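Local coordinates for GH62 hydrolase (Scytalidium thermophilum, PDB 4PVA), which probably removes alpha-L-arabinofuranosyl side groups from arabinoxylan by hydrolysis, as a fungal family 62 glycoside hydrolase linked to lignocellulose breakdown, at residues T49-N54 and K112-V117; F60-K65 and Y69-F74; Q104-E109 and A198-G203. One frame throughout, in Å; residues are numbered along the deposited sequence.

Contact 1 (T49-N54 and K112-V117)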
loop_
_atom_site.group_PDB
_atom_site.type_symbol
_atom_site.label_atom_id
_atom_site.label_comp_id
_atom_site.label_asym_id
_atom_site.label_seq_id
_atom_site.Cartn_x
_atom_site.Cartn_y
_atom_site.Cartn_z
ATOM N N THR A 49 -1.470 -3.754 -4.652
ATOM C CA THR A 49 -0.924 -4.644 -3.619
ATOM C C THR A 49 -0.699 -5.981 -4.316
ATOM O O THR A 49 -1.478 -6.339 -5.210
ATOM C CB THR A 49 -1.871 -4.764 -2.399
ATOM O OG1 THR A 49 -1.283 -5.646 -1.447
ATOM C CG2 THR A 49 -3.242 -5.302 -2.784
ATOM N N ALA A 50 0.365 -6.694 -3.955
ATOM C CA ALA A 50 0.723 -7.886 -4.715
ATOM C C ALA A 50 1.512 -8.873 -3.889
ATOM O O ALA A 50 2.346 -8.497 -3.049
ATOM C CB ALA A 50 1.550 -7.498 -5.925
ATOM N N VAL A 51 1.281 -10.154 -4.201
ATOM C CA VAL A 51 2.052 -11.259 -3.685
ATOM C C VAL A 51 2.483 -12.159 -4.827
ATOM O O VAL A 51 1.852 -12.155 -5.881
ATOM C CB VAL A 51 1.271 -12.057 -2.616
ATOM C CG1 VAL A 51 1.029 -11.212 -1.364
ATOM C CG2 VAL A 51 -0.055 -12.580 -3.179
ATOM N N LEU A 52 3.564 -12.889 -4.591
ATOM C CA LEU A 52 4.074 -13.862 -5.562
ATOM C C LEU A 52 4.020 -15.208 -4.883
ATOM O O LEU A 52 4.593 -15.395 -3.836
ATOM C CB LEU A 52 5.485 -13.483 -5.974
ATOM C CG LEU A 52 6.294 -14.518 -6.776
ATOM C CD1 LEU A 52 5.619 -14.838 -8.094
ATOM C CD2 LEU A 52 7.716 -14.029 -7.024
ATOM N N ILE A 53 3.315 -16.159 -5.500
ATOM C CA ILE A 53 3.084 -17.500 -4.925
ATOM C C ILE A 53 3.324 -18.503 -6.048
ATOM O O ILE A 53 2.618 -18.501 -7.047
ATOM C CB ILE A 53 1.652 -17.674 -4.397
ATOM C CG1 ILE A 53 1.249 -16.560 -3.408
ATOM C CG2 ILE A 53 1.490 -19.035 -3.734
ATOM C CD1 ILE A 53 -0.254 -16.512 -3.177
ATOM N N ASN A 54 4.365 -19.308 -5.890
ATOM C CA ASN A 54 4.629 -20.421 -6.828
ATOM C C ASN A 54 4.670 -19.940 -8.279
ATOM O O ASN A 54 4.083 -20.546 -9.179
ATOM C CB ASN A 54 3.604 -21.535 -6.623
ATOM C CG ASN A 54 3.699 -22.165 -5.242
ATOM O OD1 ASN A 54 4.797 -22.275 -4.666
ATOM N ND2 ASN A 54 2.555 -22.581 -4.701
ATOM N N LYS A 112 -6.709 -18.940 8.389
ATOM C CA LYS A 112 -6.623 -19.531 7.064
ATOM C C LYS A 112 -7.456 -18.742 6.060
ATOM O O LYS A 112 -8.099 -19.276 5.177
ATOM C CB LYS A 112 -7.055 -21.012 7.143
ATOM C CG LYS A 112 -6.287 -21.795 8.195
ATOM C CD LYS A 112 -4.856 -22.005 7.820
ATOM C CE LYS A 112 -4.105 -22.872 8.828
ATOM N NZ LYS A 112 -3.999 -22.259 10.188
ATOM N N LEU A 113 -7.354 -17.407 6.154
ATOM C CA LEU A 113 -8.070 -16.508 5.255
ATOM C C LEU A 113 -7.147 -15.419 4.750
ATOM O O LEU A 113 -6.391 -14.849 5.534
ATOM C CB LEU A 113 -9.220 -15.814 5.963
ATOM C CG LEU A 113 -10.436 -16.667 6.312
ATOM C CD1 LEU A 113 -11.404 -15.828 7.129
ATOM C CD2 LEU A 113 -11.121 -17.168 5.063
ATOM N N TRP A 114 -7.276 -15.131 3.467
ATOM C CA TRP A 114 -6.718 -13.882 2.919
ATOM C C TRP A 114 -7.609 -12.749 3.405
ATOM O O TRP A 114 -8.848 -12.862 3.391
ATOM C CB TRP A 114 -6.676 -13.909 1.403
ATOM C CG TRP A 114 -5.711 -14.919 0.871
ATOM C CD1 TRP A 114 -5.950 -16.228 0.572
ATOM C CD2 TRP A 114 -4.313 -14.710 0.635
ATOM N NE1 TRP A 114 -4.794 -16.834 0.148
ATOM C CE2 TRP A 114 -3.770 -15.922 0.177
ATOM C CE3 TRP A 114 -3.478 -13.595 0.740
ATOM C CZ2 TRP A 114 -2.422 -16.050 -0.170
ATOM C CZ3 TRP A 114 -2.146 -13.727 0.405
ATOM C CH2 TRP A 114 -1.628 -14.945 -0.025
ATOM N N TYR A 115 -6.977 -11.650 3.837
ATOM C CA TYR A 115 -7.652 -10.371 4.093
ATOM C C TYR A 115 -7.241 -9.375 3.035
ATOM O O TYR A 115 -6.060 -9.275 2.670
ATOM C CB TYR A 115 -7.311 -9.821 5.472
ATOM C CG TYR A 115 -8.076 -10.500 6.577
ATOM C CD1 TYR A 115 -7.817 -11.827 6.910
ATOM C CD2 TYR A 115 -9.062 -9.823 7.326
ATOM C CE1 TYR A 115 -8.543 -12.488 7.911
ATOM C CE2 TYR A 115 -9.782 -10.482 8.317
ATOM C CZ TYR A 115 -9.498 -11.798 8.617
ATOM O OH TYR A 115 -10.228 -12.457 9.625
ATOM N N LEU A 116 -8.222 -8.633 2.539
ATOM C CA LEU A 116 -8.031 -7.467 1.689
ATOM C C LEU A 116 -8.468 -6.279 2.519
ATOM O O LEU A 116 -9.639 -6.189 2.908
ATOM C CB LEU A 116 -8.841 -7.580 0.389
ATOM C CG LEU A 116 -8.456 -6.618 -0.704
ATOM C CD1 LEU A 116 -7.100 -7.008 -1.266
ATOM C CD2 LEU A 116 -9.506 -6.568 -1.790
ATOM N N VAL A 117 -7.531 -5.428 2.910
ATOM C CA VAL A 117 -7.783 -4.254 3.712
ATOM C C VAL A 117 -7.822 -3.056 2.775
ATOM O O VAL A 117 -6.927 -2.912 1.921
ATOM C CB VAL A 117 -6.686 -4.107 4.792
ATOM C CG1 VAL A 117 -6.710 -2.765 5.482
ATOM C CG2 VAL A 117 -6.804 -5.239 5.791
#

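Contact 2 (F60-K65 and Y69-F74). With PO4 (phosphate ion), chain D.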
loop_
_atom_site.group_PDB
_atom_site.type_symbol
_atom_site.label_atom_id
_atom_site.label_comp_id
_atom_site.label_asym_id
_atom_site.label_seq_id
_atom_site.Cartn_x
_atom_site.Cartn_y
_atom_site.Cartn_z
ATOM N N PHE A 60 -3.971 -6.829 -6.675
ATOM C CA PHE A 60 -5.212 -6.084 -6.498
ATOM C C PHE A 60 -4.870 -4.630 -6.708
ATOM O O PHE A 60 -3.821 -4.159 -6.249
ATOM C CB PHE A 60 -5.819 -6.295 -5.107
ATOM C CG PHE A 60 -6.138 -7.748 -4.788
ATOM C CD1 PHE A 60 -5.113 -8.639 -4.469
ATOM C CD2 PHE A 60 -7.432 -8.218 -4.831
ATOM C CE1 PHE A 60 -5.382 -9.969 -4.204
ATOM C CE2 PHE A 60 -7.704 -9.542 -4.529
ATOM C CZ PHE A 60 -6.671 -10.397 -4.220
ATOM N N ALA A 61 -5.708 -3.901 -7.416
ATOM C CA ALA A 61 -5.512 -2.500 -7.725
ATOM C C ALA A 61 -6.845 -1.777 -7.757
ATOM O O ALA A 61 -7.906 -2.427 -7.805
ATOM C CB ALA A 61 -4.790 -2.334 -9.065
ATOM N N SER A 62 -6.824 -0.453 -7.742
ATOM C CA SER A 62 -8.039 0.316 -7.878
ATOM C C SER A 62 -8.202 0.813 -9.267
ATOM O O SER A 62 -7.252 1.134 -9.967
ATOM C CB SER A 62 -8.079 1.484 -6.945
ATOM O OG SER A 62 -8.014 1.000 -5.590
ATOM N N THR A 63 -9.448 0.869 -9.689
ATOM C CA THR A 63 -9.856 1.557 -10.905
ATOM C C THR A 63 -10.294 2.950 -10.524
ATOM O O THR A 63 -11.009 3.136 -9.533
ATOM C CB THR A 63 -10.986 0.803 -11.638
ATOM O OG1 THR A 63 -12.131 0.713 -10.769
ATOM C CG2 THR A 63 -10.545 -0.561 -12.020
ATOM N N ALA A 64 -9.881 3.948 -11.310
ATOM C CA ALA A 64 -10.245 5.321 -11.055
ATOM C C ALA A 64 -10.779 5.966 -12.309
ATOM O O ALA A 64 -10.183 5.809 -13.374
ATOM C CB ALA A 64 -9.031 6.079 -10.568
ATOM N N LYS A 65 -11.856 6.715 -12.145
ATOM C CA LYS A 65 -12.393 7.576 -13.204
ATOM C C LYS A 65 -13.117 8.690 -12.462
ATOM O O LYS A 65 -13.320 8.619 -11.271
ATOM C CB LYS A 65 -13.292 6.796 -14.183
ATOM C CG LYS A 65 -14.297 5.901 -13.487
ATOM C CD LYS A 65 -15.190 5.182 -14.502
ATOM C CE LYS A 65 -16.050 4.135 -13.823
ATOM N NZ LYS A 65 -17.013 3.469 -14.739
ATOM N N TYR A 69 -14.446 5.077 -7.783
ATOM C CA TYR A 69 -13.400 4.094 -7.497
ATOM C C TYR A 69 -13.977 2.756 -7.185
ATOM O O TYR A 69 -14.925 2.635 -6.400
ATOM C CB TYR A 69 -12.549 4.489 -6.290
ATOM C CG TYR A 69 -11.521 5.511 -6.598
ATOM C CD1 TYR A 69 -11.857 6.830 -6.811
ATOM C CD2 TYR A 69 -10.174 5.166 -6.661
ATOM C CE1 TYR A 69 -10.885 7.768 -7.144
ATOM C CE2 TYR A 69 -9.206 6.086 -6.960
ATOM C CZ TYR A 69 -9.557 7.386 -7.189
ATOM O OH TYR A 69 -8.581 8.307 -7.503
ATOM N N ASN A 70 -13.380 1.722 -7.728
ATOM C CA ASN A 70 -13.626 0.363 -7.288
ATOM C C ASN A 70 -12.318 -0.433 -7.509
ATOM O O ASN A 70 -11.257 0.208 -7.611
ATOM C CB ASN A 70 -14.867 -0.201 -7.963
ATOM C CG ASN A 70 -15.485 -1.345 -7.187
ATOM O OD1 ASN A 70 -15.038 -2.482 -7.314
ATOM N ND2 ASN A 70 -16.593 -1.090 -6.517
HETATM N N MSE A 71 -12.327 -1.758 -7.478
HETATM C CA MSE A 71 -11.081 -2.534 -7.456
HETATM C C MSE A 71 -11.132 -3.704 -8.405
HETATM O O MSE A 71 -12.226 -4.204 -8.767
HETATM C CB MSE A 71 -10.734 -2.985 -6.015
HETATM C CG MSE A 71 -10.623 -1.785 -5.063
HETATM SE SE MSE A 71 -10.130 -2.284 -3.259
HETATM C CE MSE A 71 -11.649 -3.476 -2.894
ATOM N N VAL A 72 -9.946 -4.138 -8.774
ATOM C CA VAL A 72 -9.757 -5.270 -9.681
ATOM C C VAL A 72 -8.755 -6.235 -9.104
ATOM O O VAL A 72 -7.849 -5.823 -8.362
ATOM C CB VAL A 72 -9.250 -4.872 -11.084
ATOM C CG1 VAL A 72 -10.345 -4.200 -11.873
ATOM C CG2 VAL A 72 -7.968 -4.038 -11.061
ATOM N N TYR A 73 -8.900 -7.503 -9.451
ATOM C CA TYR A 73 -7.912 -8.520 -9.221
ATOM C C TYR A 73 -7.423 -9.053 -10.577
ATOM O O TYR A 73 -8.237 -9.269 -11.485
ATOM C CB TYR A 73 -8.506 -9.662 -8.394
ATOM C CG TYR A 73 -7.681 -10.917 -8.424
ATOM C CD1 TYR A 73 -6.544 -11.044 -7.642
ATOM C CD2 TYR A 73 -8.019 -11.961 -9.277
ATOM C CE1 TYR A 73 -5.767 -12.183 -7.676
ATOM C CE2 TYR A 73 -7.243 -13.105 -9.340
ATOM C CZ TYR A 73 -6.125 -13.228 -8.548
ATOM O OH TYR A 73 -5.366 -14.386 -8.638
ATOM N N PHE A 74 -6.139 -9.345 -10.675
ATOM C CA PHE A 74 -5.610 -10.060 -11.817
ATOM C C PHE A 74 -4.335 -10.801 -11.420
ATOM O O PHE A 74 -3.703 -10.485 -10.414
ATOM C CB PHE A 74 -5.389 -9.120 -13.004
ATOM C CG PHE A 74 -4.472 -7.959 -12.740
ATOM C CD1 PHE A 74 -4.919 -6.825 -12.063
ATOM C CD2 PHE A 74 -3.167 -7.979 -13.190
ATOM C CE1 PHE A 74 -4.069 -5.752 -11.862
ATOM C CE2 PHE A 74 -2.312 -6.900 -12.966
ATOM C CZ PHE A 74 -2.774 -5.788 -12.303
HETATM P P PO4 D . -17.311 0.505 -12.479
HETATM O O1 PO4 D . -17.137 1.001 -11.051
HETATM O O2 PO4 D . -18.248 1.357 -13.330
HETATM O O3 PO4 D . -15.982 0.561 -13.119
HETATM O O4 PO4 D . -17.847 -0.904 -12.437
#

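Contact 3 (Q104-E109 and A198-G203)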
loop_
_atom_site.group_PDB
_atom_site.type_symbol
_atom_site.label_atom_id
_atom_site.label_comp_id
_atom_site.label_asym_id
_atom_site.label_seq_id
_atom_site.Cartn_x
_atom_site.Cartn_y
_atom_site.Cartn_z
ATOM N N GLN A 104 -4.700 -3.564 0.379
ATOM C CA GLN A 104 -3.512 -4.245 0.887
ATOM C C GLN A 104 -3.959 -5.688 1.097
ATOM O O GLN A 104 -4.955 -5.903 1.793
ATOM C CB GLN A 104 -3.075 -3.657 2.212
ATOM C CG GLN A 104 -1.913 -4.387 2.853
ATOM C CD GLN A 104 -1.844 -4.278 4.349
ATOM O OE1 GLN A 104 -2.845 -4.024 5.016
ATOM N NE2 GLN A 104 -0.659 -4.498 4.892
ATOM N N VAL A 105 -3.229 -6.650 0.558
ATOM C CA VAL A 105 -3.587 -8.073 0.704
ATOM C C VAL A 105 -2.556 -8.830 1.519
ATOM O O VAL A 105 -1.360 -8.663 1.322
ATOM C CB VAL A 105 -3.788 -8.763 -0.669
ATOM C CG1 VAL A 105 -2.516 -8.995 -1.447
ATOM C CG2 VAL A 105 -4.556 -10.060 -0.463
ATOM N N PHE A 106 -3.005 -9.708 2.408
ATOM C CA PHE A 106 -2.126 -10.590 3.150
ATOM C C PHE A 106 -2.916 -11.792 3.636
ATOM O O PHE A 106 -4.153 -11.761 3.665
ATOM C CB PHE A 106 -1.428 -9.882 4.333
ATOM C CG PHE A 106 -2.378 -9.251 5.298
ATOM C CD1 PHE A 106 -2.941 -9.977 6.354
ATOM C CD2 PHE A 106 -2.799 -7.934 5.111
ATOM C CE1 PHE A 106 -3.855 -9.384 7.209
ATOM C CE2 PHE A 106 -3.713 -7.352 5.940
ATOM C CZ PHE A 106 -4.249 -8.079 6.991
ATOM N N TYR A 107 -2.190 -12.848 3.995
ATOM C CA TYR A 107 -2.788 -14.082 4.523
ATOM C C TYR A 107 -2.711 -14.071 6.027
ATOM O O TYR A 107 -1.637 -14.007 6.617
ATOM C CB TYR A 107 -2.026 -15.275 3.975
ATOM C CG TYR A 107 -2.689 -16.619 4.241
ATOM C CD1 TYR A 107 -3.884 -16.966 3.639
ATOM C CD2 TYR A 107 -2.093 -17.524 5.091
ATOM C CE1 TYR A 107 -4.465 -18.213 3.881
ATOM C CE2 TYR A 107 -2.681 -18.744 5.339
ATOM C CZ TYR A 107 -3.823 -19.057 4.733
ATOM O OH TYR A 107 -4.414 -20.307 4.950
ATOM N N PHE A 108 -3.882 -14.093 6.667
ATOM C CA PHE A 108 -3.959 -14.075 8.098
ATOM C C PHE A 108 -3.954 -15.558 8.502
ATOM O O PHE A 108 -5.014 -16.207 8.583
ATOM C CB PHE A 108 -5.205 -13.336 8.641
ATOM C CG PHE A 108 -5.124 -13.083 10.111
ATOM C CD1 PHE A 108 -4.358 -12.065 10.612
ATOM C CD2 PHE A 108 -5.851 -13.870 11.007
ATOM C CE1 PHE A 108 -4.249 -11.847 11.970
ATOM C CE2 PHE A 108 -5.734 -13.662 12.363
ATOM C CZ PHE A 108 -4.958 -12.649 12.854
ATOM N N GLU A 109 -2.772 -16.077 8.802
ATOM C CA GLU A 109 -2.574 -17.525 8.941
ATOM C C GLU A 109 -3.454 -18.134 10.034
ATOM O O GLU A 109 -4.017 -19.220 9.818
ATOM C CB GLU A 109 -1.084 -17.846 9.123
ATOM C CG GLU A 109 -0.761 -19.339 9.248
ATOM C CD GLU A 109 -1.077 -19.886 10.630
ATOM O OE1 GLU A 109 -1.007 -19.139 11.632
ATOM O OE2 GLU A 109 -1.419 -21.083 10.722
ATOM N N ALA A 198 -5.233 -12.486 18.769
ATOM C CA ALA A 198 -6.401 -13.304 19.165
ATOM C C ALA A 198 -7.719 -12.640 18.811
ATOM O O ALA A 198 -8.675 -13.316 18.404
ATOM C CB ALA A 198 -6.337 -13.609 20.639
ATOM N N GLN A 199 -7.824 -11.317 18.967
ATOM C CA GLN A 199 -9.052 -10.588 18.644
ATOM C C GLN A 199 -9.267 -10.221 17.174
ATOM O O GLN A 199 -10.411 -10.082 16.745
ATOM C CB GLN A 199 -9.127 -9.316 19.453
ATOM C CG GLN A 199 -9.294 -9.564 20.937
ATOM C CD GLN A 199 -9.720 -8.346 21.719
ATOM O OE1 GLN A 199 -10.323 -7.440 21.200
ATOM N NE2 GLN A 199 -9.460 -8.366 23.015
ATOM N N PHE A 200 -8.160 -10.016 16.438
ATOM C CA PHE A 200 -8.193 -9.511 15.064
ATOM C C PHE A 200 -9.240 -10.248 14.239
ATOM O O PHE A 200 -9.225 -11.466 14.264
ATOM C CB PHE A 200 -6.818 -9.679 14.437
ATOM C CG PHE A 200 -6.727 -9.117 13.053
ATOM C CD1 PHE A 200 -6.367 -7.753 12.881
ATOM C CD2 PHE A 200 -7.072 -9.869 11.942
ATOM C CE1 PHE A 200 -6.342 -7.204 11.608
ATOM C CE2 PHE A 200 -7.028 -9.314 10.675
ATOM C CZ PHE A 200 -6.669 -7.981 10.526
ATOM N N PRO A 201 -10.072 -9.557 13.473
ATOM C CA PRO A 201 -10.060 -8.116 13.160
ATOM C C PRO A 201 -10.804 -7.231 14.125
ATOM O O PRO A 201 -10.917 -6.031 13.867
ATOM C CB PRO A 201 -10.727 -8.062 11.788
ATOM C CG PRO A 201 -11.690 -9.242 11.836
ATOM C CD PRO A 201 -10.982 -10.303 12.584
ATOM N N ARG A 202 -11.352 -7.792 15.214
ATOM C CA ARG A 202 -12.100 -7.012 16.186
ATOM C C ARG A 202 -11.203 -6.291 17.184
ATOM O O ARG A 202 -10.082 -6.711 17.379
ATOM C CB ARG A 202 -13.099 -7.899 16.972
ATOM C CG ARG A 202 -14.063 -8.643 16.086
ATOM C CD ARG A 202 -14.967 -9.524 16.961
ATOM N NE ARG A 202 -15.790 -10.424 16.202
ATOM C CZ ARG A 202 -16.884 -10.047 15.548
ATOM N NH1 ARG A 202 -17.310 -8.790 15.613
ATOM N NH2 ARG A 202 -17.576 -10.964 14.871
ATOM N N GLY A 203 -11.732 -5.252 17.812
ATOM C CA GLY A 203 -11.134 -4.626 18.957
ATOM C C GLY A 203 -10.117 -3.542 18.678
ATOM O O GLY A 203 -9.420 -3.145 19.589
#

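Contact 1 (T49-N54 and K112-V117)
I53 and W114 reach toward each other through their first torsions. I53 CG1 lies anti to its carbonyl carbon (chi1 -53°), and the chain then extends so that CD1 leads. W114 CG is also anti to its carbonyl carbon (chi1 -67°), and the indole projects from the other strand to meet it. The two side chains come from opposite directions. I53 CD1 lies 3.7 Å from W114 CZ2 and 3.8 Å from W114 CH2, so one methyl touches the far end of the six-membered ring. V51 adds a second, looser methyl: its CG2 is 4.2 Å from W114 CH2. Both methyls approach the ring obliquely.

At the other end of the contact, T49 CG2 and L116 CD1 are 4.5 Å apart, a grazing touch. The polar side of T49 is used otherwise: OG1 is hydrogen-bonded to E297 and to the backbone N of V105. The contact is apolar throughout, with no hydrogen bond across it.

The strands belong to neighbouring sheets and meet through side chains alone. Their axes are 10.4 Å apart and run nearly antiparallel, at 157°. Strand 44-53 is an edge strand of its four-stranded sheet and pairs with strand 56-65. Strand 113-119 lies between strands 101-108 and 123-128 in the next sheet. Y107 of strand 101-108 and W137 from a loop also pack on W114.

Contact 2 (F60-K65 and Y69-F74)
F60 and Y73 form the tight end of this strand pair. F60 CZ is 3.5 Å from Y73 CD1, which sits over one face of the F60 ring, offset toward the rim. The ring planes are inclined at 48°, so the pair is oblique. Y73 CG lies anti to its backbone N (chi1 164°), which brings the tyrosine ring against F60.

The backbones are tight here too. A61 and V72 form a hydrogen-bonded pair: V72 N donates to A61 O at 2.8 Å, and A61 N to V72 O at 3.0 Å. Beside them T63 CG2 packs on V72 CG1, 3.6 Å away. S62 and M71, the latter a selenomethionine, point to the same face as F60. S62 OG is taken by D47 and the N of A102.

Toward the turn one bond is longer, N70 N to T63 O at 3.3 Å, while T63 N to N70 O stays short. The solvent side lies here, with K65, Y69 and N70 partly exposed. A64 CB lies over the face of the Y69 ring, a CH-pi contact of 4.0 Å to the centroid. K65 points away from the partner strand, and its extended chain brings NZ to 2.8 Å from O2 of a phosphate ion, probably from the crystallisation liquor. NZ also donates a hydrogen bond to the backbone O of R40.

This is an antiparallel beta hairpin. It supplies the two middle strands of a four-stranded blade in the five-bladed beta-propeller of family 62.

Contact 3 (Q104-E109 and A198-G203)
F108 and F200 form an offset stack between two neighbouring blades of the five-bladed beta-propeller. The centroids are 4.6 Å apart and the planes differ by 25°. Both rings swing anti to their backbone N (chi1 -168° for F108, -177° for F200), so they reach across from the two blades and overlap only in part. F200 CD2 stands over one face of the F108 ring, displaced toward the rim, and comes to 3.4 Å from F108 CE1. F200 CB also lies 3.8 Å from F108 CZ.

F106 joins from further back on the same strand. Its CZ is 4.3 Å from F200 CZ, which meets the F106 ring at the edge, near its plane. F106 and F108 are two residues apart and both turn toward the loop, so one inserted phenylalanine touches both. All three rings are buried, and no hydrogen bond crosses the contact.

The next shell is also largely aromatic or aliphatic. Y115, on the strand paired with F106, meets the F200 ring. V166 of strand 162-168 touches both F106 and F200. H111 and L197 pack against F108.

F200 belongs to the loop joining strands 189-196 and 208-212. A backbone bond from R202 N to Q199 O, 2.9 Å, closes a type VIa beta turn, Q199 to R202, with F200 and the cis P201 in its middle. The cis peptide folds the proline back over the preceding ring, where P201 CB sits 4.0 Å above the centre of F200, on the side opposite F108.

Overall arrangement
Contact 2 lies within one propeller blade. Contact 1 joins that blade, strands 44-53 to 88-89, to the blade of strands 101-108 to 141-142, and contact 3 joins the latter to the blade of strands 162-168 to 208-212. Contacts 1 and 2 meet through T49 and F60: T49 N lies 2.9 Å from F60 O, a probable hydrogen bond. F60 also packs on L116, with 3.7 Å between F60 CG and L116 CD1. Contacts 1 and 3 have centres about 12 Å apart, and Y115 N is 2.8 Å from F106 O. Contacts 2 and 3, with centres about 22 Å apart, touch through F60 CE1 and V105 CG2, 3.8 Å. The phosphate held by K65 lies at contact 2.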